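Local coordinates for UDP-glucose 4-epimerase (PDB 7K3P), which probably interconverts UDP-glucose and UDP-galactose, and the corresponding N-acetylated sugars, by inverting C4 with the help of bound NAD, at residues A[246-257]-A[317-328]. The protein carries 2 engineered substitutions. Residues are numbered along the deposited sequence; the frame is centred on the assembly and turned at random.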
loop_
_atom_site.group_PDB
_atom_site.type_symbol
_atom_site.label_atom_id
_atom_site.label_comp_id
_atom_site.label_asym_id
_atom_site.label_seq_id
_atom_site.Cartn_x
_atom_site.Cartn_y
_atom_site.Cartn_z
ATOM N N ILE A 246 -3.918 -26.788 -2.326
ATOM C CA ILE A 246 -2.564 -27.250 -2.615
ATOM C C ILE A 246 -1.889 -27.891 -1.400
ATOM O O ILE A 246 -2.116 -27.483 -0.250
ATOM C CB ILE A 246 -1.692 -26.121 -3.206
ATOM C CG1 ILE A 246 -0.410 -26.698 -3.807
ATOM C CG2 ILE A 246 -1.391 -25.042 -2.139
ATOM C CD1 ILE A 246 0.281 -25.736 -4.759
ATOM N N HIS A 247 -1.074 -28.911 -1.662
ATOM C CA HIS A 247 -0.350 -29.606 -0.599
ATOM C C HIS A 247 0.781 -28.711 -0.078
ATOM O O HIS A 247 1.453 -28.047 -0.856
ATOM C CB HIS A 247 0.212 -30.933 -1.119
ATOM C CG HIS A 247 0.744 -31.823 -0.043
ATOM N ND1 HIS A 247 2.000 -31.664 0.502
ATOM C CD2 HIS A 247 0.187 -32.880 0.594
ATOM C CE1 HIS A 247 2.196 -32.586 1.427
ATOM N NE2 HIS A 247 1.112 -33.333 1.506
ATOM N N VAL A 248 0.986 -28.698 1.237
ATOM C CA VAL A 248 2.004 -27.815 1.822
ATOM C C VAL A 248 3.400 -28.053 1.234
ATOM O O VAL A 248 4.199 -27.118 1.125
ATOM C CB VAL A 248 2.035 -27.901 3.371
ATOM C CG1 VAL A 248 2.410 -29.315 3.832
ATOM C CG2 VAL A 248 3.010 -26.871 3.947
ATOM N N ASP A 249 3.696 -29.289 0.831
ATOM C CA ASP A 249 5.032 -29.582 0.307
ATOM C C ASP A 249 5.180 -29.163 -1.156
ATOM O O ASP A 249 6.296 -28.958 -1.638
ATOM C CB ASP A 249 5.406 -31.068 0.518
ATOM C CG ASP A 249 5.789 -31.380 1.966
ATOM O OD1 ASP A 249 6.579 -30.607 2.558
ATOM O OD2 ASP A 249 5.283 -32.384 2.518
ATOM N N ASP A 250 4.048 -29.022 -1.849
ATOM C CA ASP A 250 4.032 -28.576 -3.246
ATOM C C ASP A 250 4.114 -27.058 -3.376
ATOM O O ASP A 250 4.739 -26.523 -4.308
ATOM C CB ASP A 250 2.768 -29.084 -3.956
ATOM C CG ASP A 250 2.838 -30.570 -4.291
ATOM O OD1 ASP A 250 3.963 -31.077 -4.476
ATOM O OD2 ASP A 250 1.773 -31.227 -4.370
ATOM N N ILE A 251 3.445 -26.346 -2.474
ATOM C CA ILE A 251 3.640 -24.893 -2.461
ATOM C C ILE A 251 5.067 -24.631 -1.961
ATOM O O ILE A 251 5.745 -23.724 -2.438
ATOM C CB ILE A 251 2.567 -24.152 -1.615
ATOM C CG1 ILE A 251 2.837 -22.645 -1.592
ATOM C CG2 ILE A 251 2.484 -24.721 -0.206
ATOM C CD1 ILE A 251 2.902 -22.036 -2.978
ATOM N N SER A 252 5.529 -25.456 -1.024
ATOM C CA SER A 252 6.904 -25.312 -0.540
ATOM C C SER A 252 7.896 -25.455 -1.690
ATOM O O SER A 252 8.752 -24.596 -1.871
ATOM C CB SER A 252 7.212 -26.301 0.584
ATOM O OG SER A 252 6.594 -25.894 1.788
ATOM N N SER A 253 7.762 -26.512 -2.495
ATOM C CA SER A 253 8.729 -26.742 -3.568
ATOM C C SER A 253 8.686 -25.629 -4.615
ATOM O O SER A 253 9.702 -25.291 -5.233
ATOM C CB SER A 253 8.531 -28.137 -4.207
ATOM O OG SER A 253 7.302 -28.209 -4.917
ATOM N N ALA A 254 7.518 -25.023 -4.807
ATOM C CA ALA A 254 7.409 -23.938 -5.796
ATOM C C ALA A 254 8.220 -22.715 -5.397
ATOM O O ALA A 254 8.609 -21.905 -6.242
ATOM C CB ALA A 254 5.940 -23.550 -6.027
ATOM N N HIS A 255 8.457 -22.553 -4.101
ATOM C CA HIS A 255 9.272 -21.427 -3.653
ATOM C C HIS A 255 10.745 -21.680 -4.023
ATOM O O HIS A 255 11.453 -20.767 -4.461
ATOM C CB HIS A 255 9.063 -21.189 -2.156
ATOM C CG HIS A 255 7.798 -20.445 -1.841
ATOM N ND1 HIS A 255 6.548 -21.029 -1.906
ATOM C CD2 HIS A 255 7.591 -19.153 -1.482
ATOM C CE1 HIS A 255 5.631 -20.134 -1.577
ATOM N NE2 HIS A 255 6.234 -18.990 -1.315
ATOM N N LEU A 256 11.186 -22.930 -3.880
ATOM C CA LEU A 256 12.518 -23.317 -4.340
ATOM C C LEU A 256 12.602 -23.104 -5.842
ATOM O O LEU A 256 13.551 -22.490 -6.341
ATOM C CB LEU A 256 12.824 -24.777 -3.971
ATOM C CG LEU A 256 13.374 -25.027 -2.567
ATOM C CD1 LEU A 256 12.293 -24.856 -1.486
ATOM C CD2 LEU A 256 14.024 -26.418 -2.473
ATOM N N ALA A 257 11.586 -23.569 -6.570
ATOM C CA ALA A 257 11.592 -23.390 -8.020
ATOM C C ALA A 257 11.653 -21.917 -8.412
ATOM O O ALA A 257 12.293 -21.573 -9.404
ATOM C CB ALA A 257 10.392 -24.094 -8.678
ATOM N N ILE A 317 3.695 -20.863 -14.580
ATOM C CA ILE A 317 4.734 -21.473 -13.757
ATOM C C ILE A 317 5.261 -22.801 -14.344
ATOM O O ILE A 317 6.458 -23.084 -14.252
ATOM C CB ILE A 317 4.294 -21.652 -12.286
ATOM C CG1 ILE A 317 5.519 -21.879 -11.389
ATOM C CG2 ILE A 317 3.267 -22.782 -12.137
ATOM C CD1 ILE A 317 5.222 -22.027 -9.878
ATOM N N ARG A 318 4.378 -23.608 -14.938
ATOM C CA ARG A 318 4.804 -24.852 -15.590
ATOM C C ARG A 318 5.726 -24.521 -16.762
ATOM O O ARG A 318 6.776 -25.147 -16.952
ATOM C CB ARG A 318 3.588 -25.657 -16.088
ATOM C CG ARG A 318 2.833 -26.423 -14.982
ATOM C CD ARG A 318 1.871 -27.484 -15.581
ATOM N NE ARG A 318 1.099 -26.909 -16.683
ATOM C CZ ARG A 318 -0.098 -26.352 -16.558
ATOM N NH1 ARG A 318 -0.692 -26.295 -15.364
ATOM N NH2 ARG A 318 -0.701 -25.849 -17.625
ATOM N N ASN A 319 5.318 -23.523 -17.542
ATOM C CA ASN A 319 6.068 -23.097 -18.711
ATOM C C ASN A 319 7.474 -22.528 -18.421
ATOM O O ASN A 319 8.436 -22.852 -19.130
ATOM C CB ASN A 319 5.229 -22.093 -19.503
ATOM C CG ASN A 319 5.904 -21.638 -20.780
ATOM O OD1 ASN A 319 5.850 -20.457 -21.139
ATOM N ND2 ASN A 319 6.550 -22.576 -21.480
ATOM N N LEU A 320 7.599 -21.707 -17.377
ATOM C CA LEU A 320 8.826 -20.935 -17.146
ATOM C C LEU A 320 9.780 -21.492 -16.076
ATOM O O LEU A 320 10.922 -21.033 -15.947
ATOM C CB LEU A 320 8.475 -19.477 -16.840
ATOM C CG LEU A 320 8.357 -18.517 -18.024
ATOM C CD1 LEU A 320 7.771 -19.216 -19.220
ATOM C CD2 LEU A 320 7.521 -17.280 -17.656
ATOM N N THR A 321 9.333 -22.483 -15.316
ATOM C CA THR A 321 10.154 -23.018 -14.241
ATOM C C THR A 321 10.188 -24.545 -14.232
ATOM O O THR A 321 9.504 -25.207 -15.010
ATOM C CB THR A 321 9.654 -22.534 -12.860
ATOM O OG1 THR A 321 8.639 -23.428 -12.371
ATOM C CG2 THR A 321 9.093 -21.121 -12.970
ATOM N N SER A 322 10.974 -25.090 -13.316
ATOM C CA SER A 322 11.139 -26.526 -13.204
ATOM C C SER A 322 10.188 -27.094 -12.158
ATOM O O SER A 322 10.332 -28.250 -11.763
ATOM C CB SER A 322 12.568 -26.831 -12.761
ATOM O OG SER A 322 12.779 -26.325 -11.445
ATOM N N TRP A 323 9.234 -26.289 -11.688
ATOM C CA TRP A 323 8.342 -26.759 -10.628
ATOM C C TRP A 323 7.469 -27.927 -11.097
ATOM O O TRP A 323 6.771 -27.820 -12.103
ATOM C CB TRP A 323 7.453 -25.632 -10.092
ATOM C CG TRP A 323 6.573 -26.101 -8.980
ATOM C CD1 TRP A 323 6.977 -26.592 -7.766
ATOM C CD2 TRP A 323 5.145 -26.129 -8.963
ATOM N NE1 TRP A 323 5.889 -26.944 -7.011
ATOM C CE2 TRP A 323 4.735 -26.656 -7.726
ATOM C CE3 TRP A 323 4.148 -25.775 -9.896
ATOM C CZ2 TRP A 323 3.399 -26.825 -7.366
ATOM C CZ3 TRP A 323 2.816 -25.946 -9.554
ATOM C CH2 TRP A 323 2.452 -26.460 -8.298
ATOM N N GLN A 324 7.510 -29.023 -10.347
ATOM C CA GLN A 324 6.688 -30.192 -10.624
ATOM C C GLN A 324 6.105 -30.716 -9.324
ATOM O O GLN A 324 6.816 -31.288 -8.492
ATOM C CB GLN A 324 7.506 -31.296 -11.318
ATOM C CG GLN A 324 6.673 -32.530 -11.702
ATOM C CD GLN A 324 7.500 -33.573 -12.427
ATOM O OE1 GLN A 324 8.229 -33.247 -13.371
ATOM N NE2 GLN A 324 7.405 -34.831 -11.982
ATOM N N PRO A 325 4.794 -30.512 -9.132
ATOM C CA PRO A 325 4.177 -30.952 -7.884
ATOM C C PRO A 325 4.174 -32.465 -7.844
ATOM O O PRO A 325 4.169 -33.114 -8.890
ATOM C CB PRO A 325 2.731 -30.429 -7.994
ATOM C CG PRO A 325 2.512 -30.171 -9.459
ATOM C CD PRO A 325 3.858 -29.774 -9.999
ATOM N N LYS A 326 4.173 -33.043 -6.661
ATOM C CA LYS A 326 4.121 -34.484 -6.629
ATOM C C LYS A 326 3.114 -34.992 -5.601
ATOM O O LYS A 326 3.046 -36.192 -5.325
ATOM C CB LYS A 326 5.528 -35.065 -6.454
ATOM C CG LYS A 326 6.588 -34.010 -6.130
ATOM C CD LYS A 326 7.832 -34.624 -5.493
ATOM C CE LYS A 326 8.595 -35.490 -6.495
ATOM N NZ LYS A 326 10.018 -35.673 -6.092
ATOM N N TYR A 327 2.308 -34.079 -5.059
ATOM C CA TYR A 327 1.219 -34.495 -4.176
ATOM C C TYR A 327 -0.163 -34.029 -4.652
ATOM O O TYR A 327 -1.065 -33.817 -3.834
ATOM C CB TYR A 327 1.477 -34.091 -2.715
ATOM C CG TYR A 327 2.773 -34.631 -2.143
ATOM C CD1 TYR A 327 2.970 -35.997 -1.982
ATOM C CD2 TYR A 327 3.797 -33.770 -1.757
ATOM C CE1 TYR A 327 4.166 -36.492 -1.460
ATOM C CE2 TYR A 327 4.988 -34.248 -1.236
ATOM C CZ TYR A 327 5.166 -35.612 -1.091
ATOM O OH TYR A 327 6.346 -36.098 -0.577
ATOM N N ASP A 328 -0.323 -33.893 -5.970
ATOM C CA ASP A 328 -1.638 -33.666 -6.563
ATOM C C ASP A 328 -2.426 -34.963 -6.420
ATOM O O ASP A 328 -2.565 -35.735 -7.371
ATOM C CB ASP A 328 -1.539 -33.263 -8.047
ATOM C CG ASP A 328 -2.901 -32.830 -8.635
ATOM O OD1 ASP A 328 -3.922 -32.935 -7.914
ATOM O OD2 ASP A 328 -2.952 -32.404 -9.814
#
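Asp250 and Ser253 on helix 248-261 receive all four hydrogen bonds that come from 317-328, a case of a loop held by backbone amides and one indole N-H. Among these bonds, the Asp250 carboxylate takes two successive amides: Lys326 N reaches OD1 at 2.9 Å, fairly straight (163°) but out of the carboxylate plane, and Tyr327 N uses the syn lone pair of OD2 at 3.0 Å in a more bent bond. Tyr274 OH also bonds OD2. A chi1 of -178° carries the Trp323 indole away from its own backbone N and brings NE1 to Ser253 OG at 2.8 Å, nearly in the ring plane; NE1 bonds Asp250 O only weakly.

Apolar packing flanks these bonds. Ala254 CB sits over the five-membered ring of Trp323, a CH-pi contact 3.6 Å from its centroid, while Pro325 CD covers the opposite face; Ala257 CB touches Trp323 CB. At the helix start, Tyr327 CB lies over the His247 ring and the two rings meet obliquely, planes at 36°. His247 is the N-cap, its ND1 accepting from Asp249 N at 2.9 Å.

Three donors meet the buried carboxylate, probably favouring its charged form, and tie the loop between helices 315-320 and 330-343 to the first turn of the helix after strand 242-246.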